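Beta-xylosidase (Uncultured organism, PDB 4MLG) probably hydrolyses beta-1,4-linked xylo-oligosaccharides, releasing xylose from their non-reducing ends, as a glycoside hydrolase of family 43 built on a beta-propeller. Local coordinates at residues W78-W84 with D106-G111; S132-D136 with G157-Y162. All coordinates share one frame. Numbering follows the deposited sequence.

The two contacts are neighbours in the propeller, their centres about 11 Å apart, and interaction 1 closes along the chain before interaction 2 opens. Hydrogen bonds sew them together, among them Arg109 NH1 to Ser132 O at 2.7 Å, Phe108 N to Gln158 OE1 at 2.8 Å, Gln158 NE2 to Asp106 O and Ile110 N to Ser132 OG. Phe108 CB also packs on Ser134 O at 3.5 Å. On their inner side, Trp84 of interaction 1 touches Met135 of interaction 2. Each of these side chains comes within about 3 Å of a bound sulfate and about 9 Å of the calcium, whose site includes Asp85 and His274; the sulfate, probably from the crystallisation liquor, may mark part of the central pocket. Both contacts also touch the second subunit.

Interaction 1 of 2, residues W78-W84 with D106-G111; sequences WAGRQLW and DIFRIG
Phe108 and Trp78 bury the most surface here, and the contact is best built round them. Segment 106-111 leaves a loop and becomes strand at 108-111. Segment 78-84 curves round it, a loop leading into a weakly bonded strand at 81-83, with a classic beta bulge where Gly80 and Arg81 face Lys102. The backbones stay apart, with CA atoms 9.1 Å between Gln82 and Phe108 and 9.0 Å between Trp78 and Gly111, because strand 94-102 runs between the two strands in this four-stranded antiparallel propeller blade. Side chains therefore bridge the gap.

The Phe108 ring (chi1 -104°) meets Trp84 (chi1 m) obliquely: planes at 48°, centroids 4.5 Å apart with the six-membered ring, and Phe108 CZ over the indole face, 3.4 Å from Trp84 CD2. Trp84 NE1 is held by Phe46 O. Trp78 (chi1 p) points across so that CZ3 lies 3.6 Å from Arg109 CB and CZ2 3.8 Å from Gly111 N; a CB on Gly111 would clash with this ring.

At the loop end, Arg81 (chi1 p, chi2 and chi3 t, chi4 99°) makes a two-pronged salt bridge to Asp106, NE to OD1 at 2.7 Å and NH2 to OD2 at 3.0 Å, while NH1 pairs with Asp44. The chemistry thus joins largely buried aromatic packing to an ion pair that ties the blade's first strand to the loop before its third.

Interaction 2 of 2, residues S132-D136 with G157-Y162; sequences SYSMD and GQLQRY
Both segments are mostly irregular. Ser134 has positive phi (57/-155) between extended Tyr133 and Met135, while Gln158 sits in the left-handed region (63/16) ahead of a 3-10 turn at 159-161, where Arg161 N bonds to Gln158 O at 3.1 Å. The closest approach of CA atoms is Ser134 to Gly157, 5.3 Å.

There Ser134 OG (chi1 t) donates to Gly157 O at 2.9 Å, and Ser134 CA-H adds a contact to the same oxygen, CA to O 3.2 Å. Met135 SD rests 3.6 Å from Gly157 CA, where a CB would collide with it. Tyr133 (chi1 p) and Tyr162 (chi1 m) meet obliquely, centroids 4.3 Å apart and planes at 34°, with Tyr133 CB 3.9 Å from the Tyr162 ring centroid (CH-pi). Leu159 CD1 lies 4.1 Å from Tyr133 CE1, and Tyr133 OH bonds to Asn165 OD1.

One water accepts from Ser134 N (3.2 Å) and Tyr162 OH (2.5 Å) and donates to Gln158 OE1 (2.9 Å). Thus the loop linking one blade to the next packs on that blade's loop after strand 147-151 through a mixed interface, polar pairing beside aromatic packing.

Interaction 1 of 2, residues W78-W84 with D106-G111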
# COMPACT_ATOMS: atom_id res chain seq x y z
N TRP A 78 9.07 -7.99 3.27
CA TRP A 78 8.23 -6.80 3.30
C TRP A 78 7.43 -6.70 4.59
O TRP A 78 6.51 -5.89 4.70
CB TRP A 78 7.27 -6.79 2.10
CG TRP A 78 6.29 -7.92 2.08
CD1 TRP A 78 6.51 -9.19 1.63
CD2 TRP A 78 4.92 -7.89 2.53
NE1 TRP A 78 5.37 -9.95 1.77
CE2 TRP A 78 4.38 -9.17 2.32
CE3 TRP A 78 4.11 -6.89 3.09
CZ2 TRP A 78 3.06 -9.49 2.65
CZ3 TRP A 78 2.81 -7.21 3.42
CH2 TRP A 78 2.29 -8.50 3.20
N ALA A 79 7.80 -7.52 5.57
CA ALA A 79 7.02 -7.68 6.79
C ALA A 79 6.90 -6.41 7.63
O ALA A 79 7.87 -5.68 7.83
CB ALA A 79 7.57 -8.81 7.63
N GLY A 80 5.68 -6.18 8.11
CA GLY A 80 5.42 -5.15 9.10
C GLY A 80 5.05 -5.83 10.40
O GLY A 80 5.89 -5.98 11.29
N ARG A 81 3.80 -6.26 10.51
CA ARG A 81 3.33 -6.98 11.69
C ARG A 81 2.02 -7.72 11.45
O ARG A 81 1.30 -7.44 10.48
CB ARG A 81 3.17 -6.02 12.88
CG ARG A 81 2.22 -4.86 12.62
CD ARG A 81 2.31 -3.83 13.73
NE ARG A 81 1.44 -2.69 13.51
CZ ARG A 81 0.24 -2.54 14.07
NH1 ARG A 81 -0.22 -3.46 14.90
NH2 ARG A 81 -0.49 -1.46 13.81
N GLN A 82 1.73 -8.67 12.33
CA GLN A 82 0.44 -9.37 12.38
C GLN A 82 0.17 -10.32 11.20
O GLN A 82 -0.36 -9.91 10.17
CB GLN A 82 -0.71 -8.38 12.56
CG GLN A 82 -0.66 -7.62 13.88
CD GLN A 82 -1.60 -6.43 13.91
OE1 GLN A 82 -1.50 -5.52 13.09
NE2 GLN A 82 -2.53 -6.44 14.86
N LEU A 83 0.54 -11.59 11.38
CA LEU A 83 0.18 -12.64 10.44
C LEU A 83 -1.19 -13.20 10.79
O LEU A 83 -1.33 -13.97 11.73
CB LEU A 83 1.19 -13.78 10.49
CG LEU A 83 2.44 -13.69 9.62
CD1 LEU A 83 3.29 -14.94 9.78
CD2 LEU A 83 2.05 -13.50 8.16
N TRP A 84 -2.21 -12.81 10.02
CA TRP A 84 -3.57 -13.24 10.32
C TRP A 84 -3.97 -14.50 9.53
O TRP A 84 -3.11 -15.26 9.10
CB TRP A 84 -4.56 -12.09 10.12
CG TRP A 84 -4.46 -11.04 11.21
CD1 TRP A 84 -3.54 -10.99 12.21
CD2 TRP A 84 -5.33 -9.92 11.41
NE1 TRP A 84 -3.77 -9.90 13.02
CE2 TRP A 84 -4.87 -9.23 12.55
CE3 TRP A 84 -6.46 -9.43 10.74
CZ2 TRP A 84 -5.49 -8.08 13.03
CZ3 TRP A 84 -7.07 -8.28 11.22
CH2 TRP A 84 -6.59 -7.62 12.36
N ASP A 106 1.73 -0.21 7.82
CA ASP A 106 0.56 -0.70 8.55
C ASP A 106 -0.69 -0.85 7.67
O ASP A 106 -1.81 -0.70 8.15
CB ASP A 106 0.25 0.16 9.78
CG ASP A 106 0.91 -0.36 11.04
OD1 ASP A 106 1.34 -1.54 11.05
OD2 ASP A 106 1.00 0.40 12.03
N ILE A 107 -0.48 -1.14 6.39
CA ILE A 107 -1.59 -1.41 5.48
C ILE A 107 -1.64 -2.90 5.17
O ILE A 107 -0.64 -3.49 4.75
CB ILE A 107 -1.44 -0.62 4.17
CG1 ILE A 107 -1.32 0.88 4.46
CG2 ILE A 107 -2.63 -0.88 3.25
CD1 ILE A 107 -1.17 1.74 3.22
N PHE A 108 -2.80 -3.52 5.39
CA PHE A 108 -2.93 -4.96 5.17
C PHE A 108 -2.75 -5.34 3.71
O PHE A 108 -3.46 -4.85 2.83
CB PHE A 108 -4.26 -5.49 5.72
CG PHE A 108 -4.12 -6.23 7.02
CD1 PHE A 108 -3.41 -7.42 7.08
CD2 PHE A 108 -4.70 -5.74 8.18
CE1 PHE A 108 -3.28 -8.10 8.28
CE2 PHE A 108 -4.58 -6.41 9.38
CZ PHE A 108 -3.87 -7.60 9.43
N ARG A 109 -1.78 -6.21 3.46
CA ARG A 109 -1.52 -6.73 2.12
C ARG A 109 -1.57 -8.25 2.20
O ARG A 109 -1.66 -8.82 3.28
CB ARG A 109 -0.16 -6.27 1.61
CG ARG A 109 0.03 -4.76 1.54
CD ARG A 109 -0.92 -4.12 0.54
NE ARG A 109 -0.55 -2.74 0.25
CZ ARG A 109 -1.20 -1.96 -0.61
NH1 ARG A 109 -2.26 -2.42 -1.26
NH2 ARG A 109 -0.79 -0.72 -0.82
N ILE A 110 -1.50 -8.90 1.04
CA ILE A 110 -1.50 -10.35 0.99
C ILE A 110 -0.27 -10.87 0.25
O ILE A 110 -0.02 -10.50 -0.89
CB ILE A 110 -2.78 -10.89 0.31
CG1 ILE A 110 -4.01 -10.50 1.13
CG2 ILE A 110 -2.70 -12.41 0.15
CD1 ILE A 110 -5.32 -10.96 0.52
N GLY A 111 0.50 -11.72 0.92
CA GLY A 111 1.73 -12.24 0.35
C GLY A 111 1.63 -13.71 -0.02
O GLY A 111 0.69 -14.39 0.38

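Interaction 2 of 2, residues S132-D136 with G157-Y162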
# COMPACT_ATOMS: atom_id res chain seq x y z
N SER A 132 -3.25 -6.09 -3.94
CA SER A 132 -3.86 -6.78 -2.81
C SER A 132 -4.13 -5.84 -1.65
O SER A 132 -3.39 -4.88 -1.41
CB SER A 132 -2.96 -7.93 -2.35
OG SER A 132 -1.70 -7.45 -1.92
N TYR A 133 -5.21 -6.12 -0.92
CA TYR A 133 -5.57 -5.33 0.26
C TYR A 133 -6.46 -6.14 1.19
O TYR A 133 -6.89 -7.25 0.85
CB TYR A 133 -6.25 -4.03 -0.16
CG TYR A 133 -7.57 -4.19 -0.88
CD1 TYR A 133 -8.78 -4.10 -0.19
CD2 TYR A 133 -7.62 -4.41 -2.25
CE1 TYR A 133 -9.98 -4.24 -0.84
CE2 TYR A 133 -8.82 -4.56 -2.91
CZ TYR A 133 -10.00 -4.47 -2.20
OH TYR A 133 -11.21 -4.61 -2.85
N SER A 134 -6.72 -5.59 2.37
CA SER A 134 -7.51 -6.28 3.40
C SER A 134 -6.89 -7.63 3.79
O SER A 134 -5.69 -7.83 3.62
CB SER A 134 -8.97 -6.44 2.98
OG SER A 134 -9.76 -6.90 4.05
N MET A 135 -7.71 -8.54 4.29
CA MET A 135 -7.20 -9.80 4.83
C MET A 135 -8.17 -10.98 4.69
O MET A 135 -9.12 -10.93 3.91
CB MET A 135 -6.80 -9.61 6.29
CG MET A 135 -7.68 -8.63 7.04
SD MET A 135 -9.40 -9.16 7.19
CE MET A 135 -9.39 -9.88 8.82
N ASP A 136 -7.91 -12.02 5.48
CA ASP A 136 -8.69 -13.27 5.45
C ASP A 136 -8.92 -13.84 4.05
O ASP A 136 -10.06 -13.96 3.61
CB ASP A 136 -10.03 -13.09 6.17
CG ASP A 136 -9.89 -13.09 7.68
OD1 ASP A 136 -8.74 -13.01 8.17
OD2 ASP A 136 -10.92 -13.16 8.38
N GLY A 157 -9.82 -5.23 9.55
CA GLY A 157 -9.41 -5.77 8.27
C GLY A 157 -9.27 -4.71 7.19
O GLY A 157 -8.87 -5.01 6.06
N GLN A 158 -9.62 -3.47 7.53
CA GLN A 158 -9.41 -2.31 6.66
C GLN A 158 -10.20 -2.36 5.35
O GLN A 158 -9.89 -1.62 4.42
CB GLN A 158 -7.92 -2.11 6.37
CG GLN A 158 -7.06 -1.99 7.62
CD GLN A 158 -5.57 -2.02 7.30
OE1 GLN A 158 -5.18 -2.27 6.16
NE2 GLN A 158 -4.75 -1.77 8.31
N LEU A 159 -11.20 -3.23 5.28
CA LEU A 159 -12.00 -3.37 4.06
C LEU A 159 -12.80 -2.11 3.76
O LEU A 159 -13.09 -1.80 2.61
CB LEU A 159 -12.94 -4.58 4.17
CG LEU A 159 -13.79 -4.94 2.95
CD1 LEU A 159 -12.91 -5.36 1.78
CD2 LEU A 159 -14.77 -6.05 3.30
N GLN A 160 -13.14 -1.36 4.81
CA GLN A 160 -13.93 -0.14 4.66
C GLN A 160 -13.10 1.02 4.13
O GLN A 160 -13.65 2.05 3.73
CB GLN A 160 -14.63 0.24 5.97
CG GLN A 160 -13.69 0.55 7.12
CD GLN A 160 -13.13 -0.69 7.78
OE1 GLN A 160 -13.54 -1.81 7.47
NE2 GLN A 160 -12.19 -0.51 8.71
N ARG A 161 -11.78 0.87 4.13
CA ARG A 161 -10.90 1.90 3.62
C ARG A 161 -10.92 1.95 2.09
O ARG A 161 -10.42 2.89 1.48
CB ARG A 161 -9.46 1.68 4.10
CG ARG A 161 -9.26 1.81 5.60
CD ARG A 161 -7.81 1.58 5.97
NE ARG A 161 -7.54 1.79 7.39
CZ ARG A 161 -6.34 1.66 7.95
NH1 ARG A 161 -5.30 1.31 7.21
NH2 ARG A 161 -6.19 1.87 9.24
N TYR A 162 -11.51 0.93 1.48
CA TYR A 162 -11.48 0.79 0.02
C TYR A 162 -12.87 0.79 -0.61
O TYR A 162 -13.81 0.22 -0.08
CB TYR A 162 -10.74 -0.49 -0.37
CG TYR A 162 -9.34 -0.61 0.21
CD1 TYR A 162 -8.23 -0.18 -0.50
CD2 TYR A 162 -9.14 -1.15 1.47
CE1 TYR A 162 -6.96 -0.28 0.02
CE2 TYR A 162 -7.87 -1.26 2.01
CZ TYR A 162 -6.78 -0.82 1.28
OH TYR A 162 -5.52 -0.93 1.81
O HOH W 1 -5.32 -2.89 3.30